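Local coordinates for hydrogenase expression protein (Thiobacillus denitrificans, PDB 3SB1) that is of unknown function but probably takes part in the expression or maturation of hydrogenase, at residues P48-I53 against E82-E87; I69-L74 against Q128-A133. All coordinates share one frame; numbering follows the deposited sequence.

Contact 1 (P48-I53 against E82-E87); sequences PLLREI and EWLRAE
Leu49 and Leu84 meet at the buried side of this contact, where Leu49 CD1 lies 3.7 Å from Leu84 CD2 and the two side chains cross at about a right angle. The other methyl of Leu84 is used as well: Leu84 CD1 stands 3.9 Å from Leu50 CD2, and here the two leucines slide past each other in opposite directions. Leu84 thus divides its two branches between consecutive residues of helix 48-63. With its CG anti to the backbone N (chi1 -178°), CD1 is set against Leu50 and CD2 against Leu49. Leu50 likewise uses both methyls: Leu50 CD1 approaches Trp83 CH2 obliquely at 4.1 Å.

From this point outward the packing thins. Trp83 offers little more than the far corner of its six-membered ring, while its side chain also rests on Arg42 and Leu47 and lies about 3 Å from a bound glycerol. One face of the indole is covered within its own helix by Glu87 CG, 4.3 Å above the plane and displaced toward the rim. The aliphatic part of Glu87 reaches Leu50 CD2 only loosely, at 4.3 Å from CG, and its carboxylate turns elsewhere, forming a salt bridge with Arg156 of the second subunit. Leu160 of that subunit packs on both Leu50 and Glu87, so the loose margin borders the dimer interface.

The segment axes approach to 11.6 Å and cross at -46°, a wide spacing spanned by leucines reaching in from both helices. The surface buried between the segments is a modest 202 Å². With Leu84 also touching Trp115 of strand 113-119, the arrangement is that of two helices packed together beside an antiparallel sheet in an alpha+beta fold.

Contact 2 (I69-L74 against Q128-A133); sequences IDLSAL and QFIEVA
An antiparallel sheet edge forms this contact: Ile69, at the end of outer strand 67-69, pairs with Ile130 of strand 125-132, and the chain then leaves the sheet through an inverse gamma turn centred on Asp70 and a 3-10 segment at 71-73. Ile69 and Ile130 are a hydrogen-bonded pair, with Ile69 N donating to Ile130 O and Ile130 N to Ile69 O, both at 2.9 Å and nearly straight (163°). Their side chains lie on the same face of the sheet, CB to CB 4.1 Å, and Ile69 continues onto Ile53 of helix 48-63.

Beyond the turn, Leu71 folds back over strand 125-132. In the Ile130 conformer described here, Leu71 CD1 reaches Ile130 CD1 at 3.9 Å, adding to the apolar patch that Trp115 and Leu84 also touch.

The outer end is polar. Ser72 N donates to Gln128 O at 3.2 Å, with the donor tilted 17° from the carbonyl plane, so the strand's backbone is still gripped after regular pairing stops. In one of two Ser72 conformers, a weak, bent bond returns from Gln128 N to Ser72 OG. Gln128 extends its side chain to place OE1 on Trp115 NE1, while its NE2 donates to a water, 3.1 Å away, that also hydrogen-bonds Ser72 OG in that same conformer.

The centres of the two contacts lie 11 Å apart, and their segments interleave along the chain in the order 48-53, 69-74, 82-87, 128-133. Contact 1 joins helices 48-63 and 78-88; contact 2 secures the connection between them to strand 125-132 of the five-stranded antiparallel sheet. They merge in one apolar layer: Leu49 CD1 lies 3.8 Å from Leu71 CD2, and Ile53 CG1 lies 3.7 Å from Ile69 CD1. The helix pair thus rests on the sheet partly through the strand and turn at its edge, and partly by direct contact with strand 113-119. All four segments belong to the HupH C-terminal conserved region, uniting early and late parts of its sequence in a single core.

Contact 1 (P48-I53 against E82-E87)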
loop_
_atom_site.group_PDB
_atom_site.type_symbol
_atom_site.label_atom_id
_atom_site.label_comp_id
_atom_site.label_asym_id
_atom_site.label_seq_id
_atom_site.Cartn_x
_atom_site.Cartn_y
_atom_site.Cartn_z
ATOM N N PRO A 48 -26.867 7.874 -0.162
ATOM C CA PRO A 48 -26.867 7.138 1.110
ATOM C C PRO A 48 -25.570 6.454 1.479
ATOM O O PRO A 48 -25.354 6.047 2.624
ATOM C CB PRO A 48 -27.958 6.081 0.894
ATOM C CG PRO A 48 -28.893 6.725 -0.009
ATOM C CD PRO A 48 -28.043 7.519 -0.983
ATOM N N LEU A 49 -24.720 6.280 0.488
ATOM C CA LEU A 49 -23.452 5.628 0.720
ATOM C C LEU A 49 -22.524 6.431 1.607
ATOM O O LEU A 49 -21.680 5.844 2.290
ATOM C CB LEU A 49 -22.770 5.303 -0.575
ATOM C CG LEU A 49 -23.417 4.189 -1.368
ATOM C CD1 LEU A 49 -22.620 3.983 -2.674
ATOM C CD2 LEU A 49 -23.501 2.858 -0.632
ATOM N N LEU A 50 -22.687 7.757 1.663
ATOM C CA LEU A 50 -21.801 8.487 2.572
ATOM C C LEU A 50 -22.136 8.091 4.027
ATOM O O LEU A 50 -21.237 7.939 4.858
ATOM C CB LEU A 50 -21.856 9.993 2.373
ATOM C CG LEU A 50 -21.452 10.493 0.989
ATOM C CD1 LEU A 50 -21.660 12.037 0.926
ATOM C CD2 LEU A 50 -20.044 10.032 0.571
ATOM N N ARG A 51 -23.422 7.957 4.349
ATOM C CA ARG A 51 -23.818 7.574 5.688
ATOM C C ARG A 51 -23.309 6.174 6.010
ATOM O O ARG A 51 -22.865 5.895 7.140
ATOM C CB ARG A 51 -25.346 7.646 5.832
ATOM C CG ARG A 51 -25.913 7.188 7.173
ATOM C CD ARG A 51 -27.429 7.331 7.159
ATOM N NE ARG A 51 -28.066 7.004 8.438
ATOM C CZ ARG A 51 -28.556 5.804 8.764
ATOM N NH1 ARG A 51 -29.140 5.621 9.948
ATOM N NH2 ARG A 51 -28.482 4.784 7.911
ATOM N N GLU A 52 -23.348 5.293 5.026
ATOM C CA GLU A 52 -22.868 3.941 5.236
ATOM C C GLU A 52 -21.398 3.955 5.538
ATOM O O GLU A 52 -20.940 3.252 6.432
ATOM C CB GLU A 52 -23.173 3.049 4.035
ATOM C CG GLU A 52 -22.747 1.630 4.265
ATOM C CD GLU A 52 -23.260 0.639 3.243
ATOM O OE1 GLU A 52 -24.001 1.041 2.313
ATOM O OE2 GLU A 52 -22.904 -0.563 3.393
ATOM N N ILE A 53 -20.650 4.720 4.766
ATOM C CA ILE A 53 -19.204 4.836 4.981
ATOM C C ILE A 53 -18.921 5.332 6.385
ATOM O O ILE A 53 -18.017 4.800 7.068
ATOM C CB ILE A 53 -18.494 5.679 3.919
ATOM C CG1 ILE A 53 -18.553 5.037 2.533
ATOM C CG2 ILE A 53 -17.035 5.946 4.332
ATOM C CD1 ILE A 53 -18.189 5.960 1.405
ATOM N N GLU A 82 -19.429 7.922 -10.711
ATOM C CA GLU A 82 -18.508 9.044 -10.974
ATOM C C GLU A 82 -18.687 10.123 -9.900
ATOM O O GLU A 82 -17.723 10.756 -9.473
ATOM C CB GLU A 82 -18.764 9.664 -12.353
ATOM C CG GLU A 82 -18.472 8.745 -13.523
ATOM C CD GLU A 82 -18.968 9.280 -14.867
ATOM O OE1 GLU A 82 -19.353 10.479 -14.980
ATOM O OE2 GLU A 82 -19.016 8.468 -15.815
ATOM N N TRP A 83 -19.941 10.396 -9.540
ATOM C CA TRP A 83 -20.249 11.375 -8.504
ATOM C C TRP A 83 -19.595 10.970 -7.177
ATOM O O TRP A 83 -18.948 11.764 -6.516
ATOM C CB TRP A 83 -21.760 11.552 -8.311
ATOM C CG TRP A 83 -22.049 12.429 -7.134
ATOM C CD1 TRP A 83 -22.103 13.805 -7.141
ATOM C CD2 TRP A 83 -22.308 12.030 -5.778
ATOM N NE1 TRP A 83 -22.392 14.278 -5.883
ATOM C CE2 TRP A 83 -22.471 13.219 -5.018
ATOM C CE3 TRP A 83 -22.377 10.798 -5.115
ATOM C CZ2 TRP A 83 -22.732 13.203 -3.647
ATOM C CZ3 TRP A 83 -22.589 10.797 -3.738
ATOM C CH2 TRP A 83 -22.790 11.994 -3.028
ATOM N N LEU A 84 -19.803 9.729 -6.762
ATOM C CA LEU A 84 -19.225 9.243 -5.526
ATOM C C LEU A 84 -17.704 9.276 -5.535
ATOM O O LEU A 84 -17.090 9.688 -4.567
ATOM C CB LEU A 84 -19.738 7.819 -5.230
ATOM C CG LEU A 84 -19.248 7.204 -3.937
ATOM C CD1 LEU A 84 -19.880 7.950 -2.777
ATOM C CD2 LEU A 84 -19.604 5.709 -3.860
ATOM N N ARG A 85 -17.079 8.822 -6.616
ATOM C CA ARG A 85 -15.600 8.831 -6.693
ATOM C C ARG A 85 -15.096 10.260 -6.573
ATOM O O ARG A 85 -14.119 10.527 -5.852
ATOM C CB ARG A 85 -15.077 8.180 -7.984
ATOM C CG ARG A 85 -13.528 8.034 -8.106
ATOM C CD ARG A 85 -12.980 6.884 -7.270
ATOM N NE ARG A 85 -11.516 6.690 -7.242
ATOM C CZ ARG A 85 -10.836 5.891 -8.068
ATOM N NH1 ARG A 85 -9.522 5.742 -7.932
ATOM N NH2 ARG A 85 -11.463 5.235 -9.031
ATOM N N ALA A 86 -15.770 11.194 -7.245
ATOM C CA ALA A 86 -15.372 12.612 -7.201
ATOM C C ALA A 86 -15.571 13.222 -5.811
ATOM O O ALA A 86 -14.756 14.054 -5.345
ATOM C CB ALA A 86 -16.159 13.390 -8.237
ATOM N N GLU A 87 -16.656 12.832 -5.147
ATOM C CA GLU A 87 -16.926 13.325 -3.815
ATOM C C GLU A 87 -15.943 12.857 -2.740
ATOM O O GLU A 87 -15.567 13.598 -1.816
ATOM C CB GLU A 87 -18.325 12.915 -3.431
ATOM C CG GLU A 87 -18.684 13.236 -2.021
ATOM C CD GLU A 87 -18.745 14.753 -1.756
ATOM O OE1 GLU A 87 -19.027 15.536 -2.696
ATOM O OE2 GLU A 87 -18.467 15.140 -0.608
#

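Contact 2 (I69-L74 against Q128-A133)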
loop_
_atom_site.group_PDB
_atom_site.type_symbol
_atom_site.label_atom_id
_atom_site.label_comp_id
_atom_site.label_asym_id
_atom_site.label_seq_id
_atom_site.Cartn_x
_atom_site.Cartn_y
_atom_site.Cartn_z
ATOM N N ILE A 69 -18.105 -2.171 0.986
ATOM C CA ILE A 69 -19.333 -1.781 0.289
ATOM C C ILE A 69 -19.094 -2.211 -1.162
ATOM O O ILE A 69 -18.229 -1.655 -1.853
ATOM C CB ILE A 69 -19.608 -0.284 0.347
ATOM C CG1 ILE A 69 -19.805 0.106 1.801
ATOM C CG2 ILE A 69 -20.859 0.069 -0.575
ATOM C CD1 ILE A 69 -19.860 1.607 2.016
ATOM N N ASP A 70 -19.813 -3.246 -1.572
ATOM C CA ASP A 70 -19.702 -3.829 -2.922
ATOM C C ASP A 70 -20.453 -2.988 -3.953
ATOM O O ASP A 70 -21.606 -3.262 -4.333
ATOM C CB ASP A 70 -20.245 -5.260 -2.937
ATOM C CG ASP A 70 -19.934 -5.995 -4.226
ATOM O OD1 ASP A 70 -19.392 -5.379 -5.179
ATOM O OD2 ASP A 70 -20.249 -7.222 -4.291
ATOM N N LEU A 71 -19.744 -2.028 -4.512
ATOM C CA LEU A 71 -20.291 -1.115 -5.461
ATOM C C LEU A 71 -20.814 -1.758 -6.731
ATOM O O LEU A 71 -21.871 -1.364 -7.229
ATOM C CB LEU A 71 -19.237 -0.044 -5.824
ATOM C CG LEU A 71 -18.745 0.891 -4.719
ATOM C CD1 LEU A 71 -17.626 1.796 -5.250
ATOM C CD2 LEU A 71 -19.884 1.756 -4.140
ATOM N N SER A 72 -20.118 -2.787 -7.213
ATOM C CA SER A 72 -20.532 -3.477 -8.435
ATOM C C SER A 72 -21.904 -4.097 -8.303
ATOM O O SER A 72 -22.648 -4.226 -9.279
ATOM C CB SER A 72 -19.530 -4.578 -8.754
ATOM O OG SER A 72 -18.304 -3.992 -9.131
ATOM N N ALA A 73 -22.224 -4.506 -7.085
ATOM C CA ALA A 73 -23.492 -5.188 -6.811
ATOM C C ALA A 73 -24.682 -4.232 -6.605
ATOM O O ALA A 73 -25.853 -4.674 -6.574
ATOM C CB ALA A 73 -23.343 -6.128 -5.605
ATOM N N LEU A 74 -24.416 -2.930 -6.482
ATOM C CA LEU A 74 -25.474 -1.923 -6.228
ATOM C C LEU A 74 -26.076 -1.424 -7.508
ATOM O O LEU A 74 -25.403 -1.382 -8.536
ATOM C CB LEU A 74 -24.923 -0.732 -5.420
ATOM C CG LEU A 74 -24.334 -1.102 -4.067
ATOM C CD1 LEU A 74 -23.678 0.087 -3.370
ATOM C CD2 LEU A 74 -25.376 -1.773 -3.128
ATOM N N GLN A 128 -15.545 -3.858 -8.050
ATOM C CA GLN A 128 -15.249 -2.470 -7.653
ATOM C C GLN A 128 -15.934 -2.343 -6.302
ATOM O O GLN A 128 -17.110 -2.654 -6.174
ATOM C CB GLN A 128 -15.825 -1.470 -8.675
ATOM C CG GLN A 128 -15.563 -0.124 -8.343
ATOM C CD GLN A 128 -15.772 0.845 -9.510
ATOM O OE1 GLN A 128 -15.090 1.863 -9.563
ATOM N NE2 GLN A 128 -16.665 0.505 -10.477
ATOM N N PHE A 129 -15.210 -1.842 -5.317
ATOM C CA PHE A 129 -15.738 -1.720 -3.987
ATOM C C PHE A 129 -14.983 -0.768 -3.141
ATOM O O PHE A 129 -13.833 -0.390 -3.447
ATOM C CB PHE A 129 -15.818 -3.100 -3.294
ATOM C CG PHE A 129 -14.491 -3.791 -3.045
ATOM C CD1 PHE A 129 -13.806 -3.675 -1.831
ATOM C CD2 PHE A 129 -13.892 -4.587 -4.043
ATOM C CE1 PHE A 129 -12.663 -4.358 -1.582
ATOM C CE2 PHE A 129 -12.682 -5.248 -3.801
ATOM C CZ PHE A 129 -12.041 -5.121 -2.585
ATOM N N ILE A 130 -15.658 -0.330 -2.081
ATOM C CA ILE A 130 -15.059 0.534 -1.078
ATOM C C ILE A 130 -14.624 -0.407 0.056
ATOM O O ILE A 130 -15.333 -1.359 0.424
ATOM C CB ILE A 130 -16.034 1.560 -0.458
ATOM C CG1 ILE A 130 -16.704 2.443 -1.501
ATOM C CG2 ILE A 130 -15.261 2.435 0.552
ATOM C CD1 ILE A 130 -15.763 3.353 -2.207
ATOM N N GLU A 131 -13.431 -0.185 0.572
ATOM C CA GLU A 131 -12.942 -0.963 1.726
ATOM C C GLU A 131 -12.651 0.034 2.825
ATOM O O GLU A 131 -11.957 1.016 2.582
ATOM C CB GLU A 131 -11.732 -1.803 1.354
ATOM C CG GLU A 131 -11.291 -2.775 2.423
ATOM C CD GLU A 131 -10.156 -3.726 1.920
ATOM O OE1 GLU A 131 -9.639 -3.567 0.802
ATOM O OE2 GLU A 131 -9.819 -4.659 2.653
ATOM N N VAL A 132 -13.323 -0.133 3.989
ATOM C CA VAL A 132 -13.112 0.712 5.139
ATOM C C VAL A 132 -12.176 -0.118 6.036
ATOM O O VAL A 132 -12.541 -1.151 6.579
ATOM C CB VAL A 132 -14.378 1.148 5.773
ATOM C CG1 VAL A 132 -14.081 1.900 7.109
ATOM C CG2 VAL A 132 -15.268 1.958 4.783
ATOM N N ALA A 133 -10.946 0.346 6.152
ATOM C CA ALA A 133 -9.851 -0.394 6.775
ATOM C C ALA A 133 -8.654 0.487 6.995
ATOM O O ALA A 133 -8.496 1.526 6.327
ATOM C CB ALA A 133 -9.459 -1.560 5.800
HETATM O O HOH W 1 -18.635 -1.744 -11.225
#